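Local structure of protein FkbI (Streptomyces hygroscopicus, 1R2J) at residues Ser228-Cys233 / Arg280-Ala285; Leu302-Ala307 / Glu351-Met356; Ala313-Ala318 / Glu334-Asp339. The protein binds FAD and probably acts as an acyl-ACP dehydrogenase in making the methoxymalonyl extender unit of the polyketide FK520. All coordinates share one frame; numbering follows the deposited sequence.

Interaction 1. Residues Ser228-Cys233 / Arg280-Ala285; sequences SVAWGC and RVCEYA
The Trp231 indole takes Cys282 on one face: Cys282 CB stands 3.5 Å from the centroid of the Trp231 six-membered ring, only 10° off its normal, a CH-pi contact. Cys282 SG lies over that face too, at 4.5 Å from the same centroid, which adds a sulfur-aromatic contact, while Glu283 CG comes in obliquely to Trp231 CH2 at 3.7 Å. This is near-antiparallel helix packing in the mainly helical C-terminal domain of the acyl-CoA dehydrogenase fold, helix 219-248 against helix 262-287. Their short segments keep axes 9.7 Å apart, a gap that a large flat ring on one side and a small thiol on the other fill together. Because Cys282 SG is turned beside its own backbone N (chi1 -69°), it also reaches past the indole to the Ala230 methyl, SG to CB 3.7 Å. Elsewhere the Trp231 side chain touches Glu59, Thr61 and Ala62 of helix 54-67, joining three helices at one ring. Were Trp231 replaced by alanine, Cys282 CB would probably lose the ring face it rests on, and a gap would be likely to open between the two helices. Glu283 meets Trp231 through its aliphatic CG, while Arg280 grips its carboxylate side-on with two nitrogens: Arg280 NE bonds Glu283 OE2 at 3.0 Å, and Arg280 NH2 binds on the syn side of Glu283 OE1, tilted out of the carboxylate plane, at 2.9 Å.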
loop_
_atom_site.group_PDB
_atom_site.type_symbol
_atom_site.label_atom_id
_atom_site.label_comp_id
_atom_site.label_asym_id
_atom_site.label_seq_id
_atom_site.Cartn_x
_atom_site.Cartn_y
_atom_site.Cartn_z
ATOM N N SER A 228 1.957 -0.577 6.165
ATOM C CA SER A 228 1.060 0.417 5.603
ATOM C C SER A 228 -0.281 -0.202 5.226
ATOM O O SER A 228 -1.330 0.377 5.487
ATOM C CB SER A 228 1.706 1.065 4.375
ATOM O OG SER A 228 0.964 2.197 3.960
ATOM N N VAL A 229 -0.249 -1.375 4.604
ATOM C CA VAL A 229 -1.484 -2.042 4.224
ATOM C C VAL A 229 -2.276 -2.388 5.474
ATOM O O VAL A 229 -3.499 -2.261 5.486
ATOM C CB VAL A 229 -1.222 -3.332 3.422
ATOM C CG1 VAL A 229 -2.500 -4.187 3.358
ATOM C CG2 VAL A 229 -0.765 -2.977 2.008
ATOM N N ALA A 230 -1.578 -2.812 6.526
ATOM C CA ALA A 230 -2.243 -3.171 7.778
ATOM C C ALA A 230 -3.018 -1.964 8.334
ATOM O O ALA A 230 -4.178 -2.083 8.713
ATOM C CB ALA A 230 -1.213 -3.672 8.795
ATOM N N TRP A 231 -2.376 -0.801 8.361
ATOM C CA TRP A 231 -3.032 0.407 8.853
ATOM C C TRP A 231 -4.129 0.820 7.880
ATOM O O TRP A 231 -5.164 1.340 8.287
ATOM C CB TRP A 231 -2.023 1.554 9.022
ATOM C CG TRP A 231 -1.224 1.462 10.283
ATOM C CD1 TRP A 231 0.108 1.175 10.395
ATOM C CD2 TRP A 231 -1.706 1.663 11.621
ATOM N NE1 TRP A 231 0.486 1.189 11.721
ATOM C CE2 TRP A 231 -0.608 1.484 12.492
ATOM C CE3 TRP A 231 -2.958 1.977 12.168
ATOM C CZ2 TRP A 231 -0.724 1.609 13.881
ATOM C CZ3 TRP A 231 -3.072 2.103 13.551
ATOM C CH2 TRP A 231 -1.958 1.918 14.388
ATOM N N GLY A 232 -3.899 0.578 6.596
ATOM C CA GLY A 232 -4.897 0.920 5.605
ATOM C C GLY A 232 -6.165 0.130 5.887
ATOM O O GLY A 232 -7.280 0.656 5.784
ATOM N N CYS A 233 -5.995 -1.135 6.262
ATOM C CA CYS A 233 -7.138 -1.997 6.557
ATOM C C CYS A 233 -7.872 -1.570 7.810
ATOM O O CYS A 233 -9.084 -1.746 7.914
ATOM C CB CYS A 233 -6.693 -3.451 6.668
ATOM S SG CYS A 233 -6.103 -4.077 5.080
ATOM N N ARG A 280 -5.084 -2.811 17.437
ATOM C CA ARG A 280 -4.164 -3.292 18.458
ATOM C C ARG A 280 -2.936 -3.948 17.839
ATOM O O ARG A 280 -1.807 -3.651 18.219
ATOM C CB ARG A 280 -4.860 -4.307 19.372
ATOM C CG ARG A 280 -6.084 -3.782 20.131
ATOM C CD ARG A 280 -5.736 -2.655 21.080
ATOM N NE ARG A 280 -5.803 -1.343 20.442
ATOM C CZ ARG A 280 -6.929 -0.676 20.205
ATOM N NH1 ARG A 280 -8.107 -1.186 20.550
ATOM N NH2 ARG A 280 -6.874 0.515 19.633
ATOM N N VAL A 281 -3.160 -4.833 16.872
ATOM C CA VAL A 281 -2.053 -5.532 16.236
ATOM C C VAL A 281 -1.167 -4.571 15.442
ATOM O O VAL A 281 0.057 -4.744 15.383
ATOM C CB VAL A 281 -2.582 -6.692 15.340
ATOM C CG1 VAL A 281 -3.345 -6.143 14.147
ATOM C CG2 VAL A 281 -1.430 -7.569 14.897
ATOM N N CYS A 282 -1.775 -3.544 14.852
ATOM C CA CYS A 282 -1.016 -2.558 14.078
ATOM C C CYS A 282 -0.158 -1.707 15.003
ATOM O O CYS A 282 0.982 -1.370 14.676
ATOM C CB CYS A 282 -1.955 -1.654 13.279
ATOM S SG CYS A 282 -2.808 -2.503 11.939
ATOM N N GLU A 283 -0.717 -1.371 16.164
ATOM C CA GLU A 283 -0.015 -0.574 17.158
ATOM C C GLU A 283 1.204 -1.332 17.692
ATOM O O GLU A 283 2.287 -0.761 17.852
ATOM C CB GLU A 283 -0.966 -0.238 18.312
ATOM C CG GLU A 283 -2.062 0.755 17.935
ATOM C CD GLU A 283 -3.227 0.715 18.898
ATOM O OE1 GLU A 283 -4.238 1.403 18.652
ATOM O OE2 GLU A 283 -3.135 -0.013 19.904
ATOM N N TYR A 284 1.015 -2.618 17.965
ATOM C CA TYR A 284 2.085 -3.472 18.472
ATOM C C TYR A 284 3.243 -3.551 17.470
ATOM O O TYR A 284 4.420 -3.430 17.841
ATOM C CB TYR A 284 1.534 -4.875 18.733
ATOM C CG TYR A 284 2.528 -5.848 19.319
ATOM C CD1 TYR A 284 2.822 -5.844 20.684
ATOM C CD2 TYR A 284 3.159 -6.792 18.512
ATOM C CE1 TYR A 284 3.721 -6.768 21.229
ATOM C CE2 TYR A 284 4.060 -7.715 19.046
ATOM C CZ TYR A 284 4.331 -7.698 20.402
ATOM O OH TYR A 284 5.204 -8.621 20.925
ATOM N N ALA A 285 2.912 -3.759 16.201
ATOM C CA ALA A 285 3.939 -3.854 15.173
ATOM C C ALA A 285 4.647 -2.513 15.000
ATOM O O ALA A 285 5.862 -2.466 14.781
ATOM C CB ALA A 285 3.323 -4.297 13.852
#

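Interaction 2. Residues Leu302-Ala307 / Glu351-Met356; sequences LAKHVA and EMCRVM. With FAD (flavin-adenine dinucleotide), chain B.
His305 and Cys353 form the tight part of this contact, where helix 297-322 crosses helix 350-361 in the helical C-terminal domain of the acyl-CoA dehydrogenase fold, the two segments running at 137° to each other. Cys353 CB presses obliquely on the imidazole, 3.4 Å from His305 ND1, and also meets the root of that side chain, lying 3.7 Å from His305 CB. The aliphatic part of Lys304 closes the inner side more loosely, its CD 4.2 Å from Cys353 SG; the ammonium group is spoken for elsewhere, by the carbonyl oxygens of Met343 and Gly348.

Toward solvent the packing changes in kind. The exposed Arg354 reaches back, extended from CG to NE, and lays one guanidinium face over the edge of the imidazole. The two planes stand 80° apart, with His305 NE2 3.5 Å above the guanidinium, over its centre, and Arg354 NH1 3.3 Å from His305 CE1. No hydrogen bond crosses between the two segments, and the arginine finds its charge partner in Glu309, a salt bridge through NH1 that helps to hold the group in this orientation. The nearby cation may make protonation of the imidazole less favourable, though Glu309 would partly offset its charge.

The segment 351-356 also serves the cofactor. Met352 SD lies 3.9 Å from the adenine at FAD C6A, and Glu351, whose first side-chain bond points away from segment 302-307, addresses the adenosine ribose. Bent at chi2 (64°), its chain brings one carboxylate oxygen to both ribose hydroxyls: FAD O2B donates to Glu351 OE1 at 2.7 Å, and FAD O3B gives the same Glu351 OE1 a weak bond of 3.4 Å.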
loop_
_atom_site.group_PDB
_atom_site.type_symbol
_atom_site.label_atom_id
_atom_site.label_comp_id
_atom_site.label_asym_id
_atom_site.label_seq_id
_atom_site.Cartn_x
_atom_site.Cartn_y
_atom_site.Cartn_z
ATOM N N LEU A 302 2.070 -10.317 10.869
ATOM C CA LEU A 302 0.889 -10.601 11.661
ATOM C C LEU A 302 -0.156 -9.492 11.523
ATOM O O LEU A 302 -1.337 -9.769 11.308
ATOM C CB LEU A 302 1.288 -10.761 13.128
ATOM C CG LEU A 302 0.153 -10.938 14.131
ATOM C CD1 LEU A 302 -0.543 -12.243 13.882
ATOM C CD2 LEU A 302 0.720 -10.899 15.537
ATOM N N ALA A 303 0.285 -8.240 11.624
ATOM C CA ALA A 303 -0.626 -7.101 11.519
ATOM C C ALA A 303 -1.307 -7.018 10.162
ATOM O O ALA A 303 -2.519 -6.806 10.072
ATOM C CB ALA A 303 0.120 -5.811 11.797
ATOM N N LYS A 304 -0.526 -7.171 9.103
ATOM C CA LYS A 304 -1.082 -7.105 7.769
ATOM C C LYS A 304 -2.097 -8.227 7.585
ATOM O O LYS A 304 -3.209 -7.997 7.118
ATOM C CB LYS A 304 0.036 -7.213 6.718
ATOM C CG LYS A 304 -0.446 -7.112 5.282
ATOM C CD LYS A 304 -0.812 -8.470 4.703
ATOM C CE LYS A 304 -1.697 -8.319 3.467
ATOM N NZ LYS A 304 -2.349 -9.609 3.083
ATOM N N HIS A 305 -1.704 -9.434 7.974
ATOM C CA HIS A 305 -2.554 -10.614 7.838
ATOM C C HIS A 305 -3.912 -10.472 8.532
ATOM O O HIS A 305 -4.964 -10.609 7.899
ATOM C CB HIS A 305 -1.811 -11.846 8.374
ATOM C CG HIS A 305 -2.582 -13.122 8.247
ATOM N ND1 HIS A 305 -3.053 -13.592 7.038
ATOM C CD2 HIS A 305 -2.942 -14.042 9.174
ATOM C CE1 HIS A 305 -3.669 -14.746 7.227
ATOM N NE2 HIS A 305 -3.616 -15.041 8.514
ATOM N N VAL A 306 -3.882 -10.189 9.830
ATOM C CA VAL A 306 -5.105 -10.039 10.601
ATOM C C VAL A 306 -5.960 -8.853 10.165
ATOM O O VAL A 306 -7.171 -8.987 10.015
ATOM C CB VAL A 306 -4.798 -9.899 12.105
ATOM C CG1 VAL A 306 -4.185 -11.182 12.637
ATOM C CG2 VAL A 306 -3.851 -8.755 12.328
ATOM N N ALA A 307 -5.336 -7.694 9.967
ATOM C CA ALA A 307 -6.077 -6.503 9.566
ATOM C C ALA A 307 -6.760 -6.736 8.224
ATOM O O ALA A 307 -7.897 -6.325 8.016
ATOM C CB ALA A 307 -5.141 -5.294 9.487
ATOM N N GLU A 351 -2.419 -16.828 2.451
ATOM C CA GLU A 351 -1.756 -18.130 2.455
ATOM C C GLU A 351 -0.277 -18.006 2.781
ATOM O O GLU A 351 0.237 -18.769 3.585
ATOM C CB GLU A 351 -1.926 -18.847 1.111
ATOM C CG GLU A 351 -3.344 -19.334 0.846
ATOM C CD GLU A 351 -4.324 -18.189 0.741
ATOM O OE1 GLU A 351 -4.010 -17.234 -0.005
ATOM O OE2 GLU A 351 -5.398 -18.239 1.397
ATOM N N MET A 352 0.406 -17.049 2.161
ATOM C CA MET A 352 1.826 -16.857 2.427
ATOM C C MET A 352 2.034 -16.364 3.860
ATOM O O MET A 352 3.018 -16.725 4.506
ATOM C CB MET A 352 2.436 -15.869 1.427
ATOM C CG MET A 352 2.509 -16.408 0.004
ATOM S SD MET A 352 3.200 -18.091 -0.047
ATOM C CE MET A 352 4.903 -17.733 0.288
ATOM N N CYS A 353 1.114 -15.544 4.363
ATOM C CA CYS A 353 1.247 -15.057 5.733
ATOM C C CYS A 353 1.128 -16.225 6.701
ATOM O O CYS A 353 1.819 -16.274 7.723
ATOM C CB CYS A 353 0.180 -14.004 6.048
ATOM S SG CYS A 353 0.493 -12.411 5.254
ATOM N N ARG A 354 0.254 -17.171 6.379
ATOM C CA ARG A 354 0.087 -18.332 7.233
ATOM C C ARG A 354 1.354 -19.184 7.188
ATOM O O ARG A 354 1.816 -19.655 8.224
ATOM C CB ARG A 354 -1.146 -19.154 6.819
ATOM C CG ARG A 354 -2.465 -18.513 7.266
ATOM C CD ARG A 354 -3.668 -19.437 7.132
ATOM N NE ARG A 354 -4.752 -18.968 7.986
ATOM C CZ ARG A 354 -5.595 -17.985 7.680
ATOM N NH1 ARG A 354 -5.512 -17.355 6.514
ATOM N NH2 ARG A 354 -6.500 -17.603 8.567
ATOM N N VAL A 355 1.937 -19.375 6.007
ATOM C CA VAL A 355 3.155 -20.188 5.961
ATOM C C VAL A 355 4.281 -19.495 6.722
ATOM O O VAL A 355 5.046 -20.151 7.428
ATOM C CB VAL A 355 3.640 -20.495 4.509
ATOM C CG1 VAL A 355 2.485 -20.997 3.655
ATOM C CG2 VAL A 355 4.289 -19.281 3.898
ATOM N N MET A 356 4.383 -18.173 6.598
ATOM C CA MET A 356 5.453 -17.464 7.297
ATOM C C MET A 356 5.248 -17.440 8.808
ATOM O O MET A 356 6.195 -17.655 9.567
ATOM C CB MET A 356 5.602 -16.037 6.761
ATOM C CG MET A 356 6.026 -15.981 5.295
ATOM S SD MET A 356 6.430 -14.309 4.738
ATOM C CE MET A 356 4.813 -13.676 4.324
HETATM P PA FAD B . -0.053 -16.471 -7.246
HETATM O O1A FAD B . 0.989 -15.757 -6.518
HETATM O O2A FAD B . -0.250 -16.822 -8.697
HETATM O O5B FAD B . -1.454 -16.481 -6.632
HETATM C C5B FAD B . -1.499 -17.675 -5.957
HETATM C C4B FAD B . -2.718 -18.020 -5.173
HETATM O O4B FAD B . -2.081 -19.262 -4.709
HETATM C C3B FAD B . -2.781 -17.113 -3.985
HETATM O O3B FAD B . -4.055 -17.193 -3.434
HETATM C C2B FAD B . -1.755 -17.609 -3.081
HETATM O O2B FAD B . -1.847 -17.344 -1.657
HETATM C C1B FAD B . -1.698 -19.140 -3.362
HETATM N N9A FAD B . -0.375 -19.646 -3.205
HETATM C C8A FAD B . 0.805 -19.452 -3.974
HETATM N N7A FAD B . 1.862 -20.067 -3.533
HETATM C C5A FAD B . 1.424 -20.731 -2.403
HETATM C C6A FAD B . 2.059 -21.567 -1.480
HETATM N N6A FAD B . 3.356 -21.894 -1.569
HETATM N N1A FAD B . 1.307 -22.075 -0.438
HETATM C C2A FAD B . -0.005 -21.769 -0.316
HETATM N N3A FAD B . -0.731 -20.948 -1.185
HETATM C C4A FAD B . 0.136 -20.485 -2.214
HETATM N N1 FAD B . 3.081 -6.037 -7.016
HETATM C C2 FAD B . 4.194 -5.195 -6.971
HETATM O O2 FAD B . 5.350 -5.616 -7.166
HETATM N N3 FAD B . 4.011 -3.845 -6.708
HETATM C C4 FAD B . 2.756 -3.222 -6.484
HETATM O O4 FAD B . 2.703 -1.976 -6.255
HETATM C C4X FAD B . 1.671 -4.067 -6.555
HETATM N N5 FAD B . 0.368 -3.439 -6.352
HETATM C C5X FAD B . -0.777 -4.258 -6.446
HETATM C C6 FAD B . -2.087 -3.732 -6.288
HETATM C C7 FAD B . -3.281 -4.504 -6.414
HETATM C C7M FAD B . -4.648 -3.848 -6.232
HETATM C C8 FAD B . -3.148 -5.886 -6.726
HETATM C C8M FAD B . -4.327 -6.821 -6.922
HETATM C C9 FAD B . -1.905 -6.447 -6.868
HETATM C C9A FAD B . -0.695 -5.677 -6.714
HETATM N N10 FAD B . 0.677 -6.240 -6.870
HETATM C C10 FAD B . 1.841 -5.463 -6.815
HETATM C "C1'" FAD B . 0.552 -7.624 -7.038
HETATM C "C2'" FAD B . 0.592 -8.414 -5.610
HETATM O "O2'" FAD B . 2.035 -8.482 -5.424
HETATM C "C3'" FAD B . 0.138 -9.726 -5.929
HETATM O "O3'" FAD B . -1.163 -9.922 -5.323
HETATM C "C4'" FAD B . 0.754 -11.120 -5.649
HETATM O "O4'" FAD B . 2.109 -11.368 -5.911
HETATM C "C5'" FAD B . -0.113 -11.799 -6.601
HETATM O "O5'" FAD B . 0.489 -12.854 -7.287
HETATM P P FAD B . -0.413 -13.497 -8.474
HETATM O O1P FAD B . 0.960 -13.553 -8.637
HETATM O O2P FAD B . -0.454 -14.407 -9.732
HETATM O O3P FAD B . -0.321 -15.023 -7.922
#

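Interaction 3. Residues Ala313-Ala318 / Glu334-Asp339; sequences AGAATA and ERAYRD
Ala315 is the bump of this contact, and the hollow it fills is made of backbone. Its methyl settles on the turn between Ala336 and Tyr337, with Ala315 CB 3.6 Å from Tyr337 CA and equally near Ala336 O, while the Ala336 methyl flanks it at 4.0 Å, CB to CB. Such shallow relief lets two helices approach closely: the axes of the short segments come within 8.2 Å, and the CA atoms of Ala315 and Tyr337 are just 4.8 Å apart. The pair belongs to successive helices, 297-322 and 332-345, which run nearly antiparallel (148°) as a helical hairpin in the C-terminal domain of the acyl-CoA dehydrogenase fold.

Beside this fitted centre the Tyr337 ring forms a second, outer bump. With CG swung away from the backbone N (chi1 -174°), the ring reaches along the flank of the opposing helix, and the Ala316 methyl meets it at the edge, Ala316 CB to Tyr337 CE1 3.9 Å. On the inner side Ala315 and Ala336 both touch Cys240 of helix 219-248, so a third helix closes the seam.

No hydrogen bond links the two segments, and their charged groups look elsewhere: Arg338 NE bonds Glu334 OE1 at 2.8 Å within its own helix, and Arg338 also bridges to Asp20. The chemistry therefore implies a joint held by apolar fit, in which the small side chains of Ala315 and Ala336 let the backbones come close.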
loop_
_atom_site.group_PDB
_atom_site.type_symbol
_atom_site.label_atom_id
_atom_site.label_comp_id
_atom_site.label_asym_id
_atom_site.label_seq_id
_atom_site.Cartn_x
_atom_site.Cartn_y
_atom_site.Cartn_z
ATOM N N ALA A 313 -13.703 -9.424 6.100
ATOM C CA ALA A 313 -14.888 -9.946 6.774
ATOM C C ALA A 313 -15.769 -8.772 7.209
ATOM O O ALA A 313 -16.992 -8.810 7.070
ATOM C CB ALA A 313 -14.482 -10.781 7.981
ATOM N N GLY A 314 -15.135 -7.728 7.737
ATOM C CA GLY A 314 -15.884 -6.557 8.172
ATOM C C GLY A 314 -16.650 -5.897 7.037
ATOM O O GLY A 314 -17.795 -5.479 7.204
ATOM N N ALA A 315 -16.023 -5.803 5.871
ATOM C CA ALA A 315 -16.665 -5.176 4.724
ATOM C C ALA A 315 -17.906 -5.961 4.307
ATOM O O ALA A 315 -18.927 -5.364 3.981
ATOM C CB ALA A 315 -15.673 -5.061 3.557
ATOM N N ALA A 316 -17.826 -7.293 4.327
ATOM C CA ALA A 316 -18.975 -8.117 3.953
ATOM C C ALA A 316 -20.111 -7.925 4.957
ATOM O O ALA A 316 -21.284 -7.881 4.584
ATOM C CB ALA A 316 -18.575 -9.595 3.878
ATOM N N THR A 317 -19.750 -7.799 6.230
ATOM C CA THR A 317 -20.717 -7.604 7.310
ATOM C C THR A 317 -21.409 -6.246 7.185
ATOM O O THR A 317 -22.629 -6.141 7.350
ATOM C CB THR A 317 -20.014 -7.706 8.673
ATOM O OG1 THR A 317 -19.487 -9.031 8.821
ATOM C CG2 THR A 317 -20.979 -7.407 9.819
ATOM N N ALA A 318 -20.628 -5.212 6.880
ATOM C CA ALA A 318 -21.172 -3.866 6.728
ATOM C C ALA A 318 -22.105 -3.824 5.517
ATOM O O ALA A 318 -23.156 -3.183 5.551
ATOM C CB ALA A 318 -20.036 -2.843 6.555
ATOM N N GLU A 334 -19.440 -0.312 -0.444
ATOM C CA GLU A 334 -19.312 -0.955 -1.751
ATOM C C GLU A 334 -17.834 -1.134 -2.097
ATOM O O GLU A 334 -17.396 -2.216 -2.490
ATOM C CB GLU A 334 -19.969 -0.081 -2.823
ATOM C CG GLU A 334 -19.302 -0.189 -4.201
ATOM C CD GLU A 334 -19.558 -1.530 -4.816
ATOM O OE1 GLU A 334 -18.784 -1.967 -5.691
ATOM O OE2 GLU A 334 -20.564 -2.143 -4.410
ATOM N N ARG A 335 -17.082 -0.047 -1.969
ATOM C CA ARG A 335 -15.654 -0.033 -2.256
ATOM C C ARG A 335 -14.841 -0.839 -1.239
ATOM O O ARG A 335 -13.867 -1.503 -1.602
ATOM C CB ARG A 335 -15.146 1.412 -2.292
ATOM C CG ARG A 335 -15.711 2.232 -3.440
ATOM C CD ARG A 335 -15.105 3.625 -3.500
ATOM N NE ARG A 335 -15.661 4.544 -2.507
ATOM C CZ ARG A 335 -15.090 4.857 -1.349
ATOM N NH1 ARG A 335 -13.929 4.321 -1.007
ATOM N NH2 ARG A 335 -15.675 5.731 -0.539
ATOM N N ALA A 336 -15.231 -0.771 0.032
ATOM C CA ALA A 336 -14.529 -1.514 1.077
ATOM C C ALA A 336 -14.568 -3.006 0.757
ATOM O O ALA A 336 -13.577 -3.716 0.911
ATOM C CB ALA A 336 -15.185 -1.263 2.438
ATOM N N TYR A 337 -15.730 -3.473 0.311
ATOM C CA TYR A 337 -15.923 -4.879 -0.014
ATOM C C TYR A 337 -14.911 -5.339 -1.079
ATOM O O TYR A 337 -14.217 -6.350 -0.895
ATOM C CB TYR A 337 -17.367 -5.092 -0.485
ATOM C CG TYR A 337 -17.747 -6.534 -0.718
ATOM C CD1 TYR A 337 -17.674 -7.477 0.315
ATOM C CD2 TYR A 337 -18.197 -6.959 -1.965
ATOM C CE1 TYR A 337 -18.046 -8.811 0.107
ATOM C CE2 TYR A 337 -18.567 -8.289 -2.183
ATOM C CZ TYR A 337 -18.489 -9.206 -1.145
ATOM O OH TYR A 337 -18.842 -10.516 -1.368
ATOM N N ARG A 338 -14.819 -4.588 -2.178
ATOM C CA ARG A 338 -13.882 -4.919 -3.257
ATOM C C ARG A 338 -12.428 -4.649 -2.884
ATOM O O ARG A 338 -11.537 -5.424 -3.239
ATOM C CB ARG A 338 -14.208 -4.125 -4.533
ATOM C CG ARG A 338 -15.423 -4.635 -5.317
ATOM C CD ARG A 338 -15.659 -3.828 -6.605
ATOM N NE ARG A 338 -16.075 -2.450 -6.337
ATOM C CZ ARG A 338 -15.280 -1.383 -6.420
ATOM N NH1 ARG A 338 -14.004 -1.513 -6.780
ATOM N NH2 ARG A 338 -15.753 -0.177 -6.110
ATOM N N ASP A 339 -12.190 -3.547 -2.176
ATOM C CA ASP A 339 -10.832 -3.173 -1.791
ATOM C C ASP A 339 -10.216 -4.133 -0.785
ATOM O O ASP A 339 -9.063 -4.515 -0.931
ATOM C CB ASP A 339 -10.785 -1.745 -1.217
ATOM C CG ASP A 339 -11.204 -0.683 -2.229
ATOM O OD1 ASP A 339 -11.241 -0.975 -3.443
ATOM O OD2 ASP A 339 -11.485 0.458 -1.805
#

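Overall arrangement
Helix 297-322 ties the three contacts together: it supplies one segment each to interactions 2 and 3, and it packs against both helices of interaction 1. Interactions 1 and 2, with centres about 12 Å apart, touch directly, for instance where Cys233 CB meets Ala307 O at 3.4 Å. Interaction 3 stands apart, its centre about 19 Å from that of interaction 2 and about 18 Å from that of interaction 1, yet along the chain it is nested inside the loop that interaction 2 closes. Among the three, interaction 2 holds FAD-pocket residues; in interaction 3 the Ala336 side chain remains about 14 Å from the cofactor, and interaction 1 is structural packing away from the FAD-binding residues.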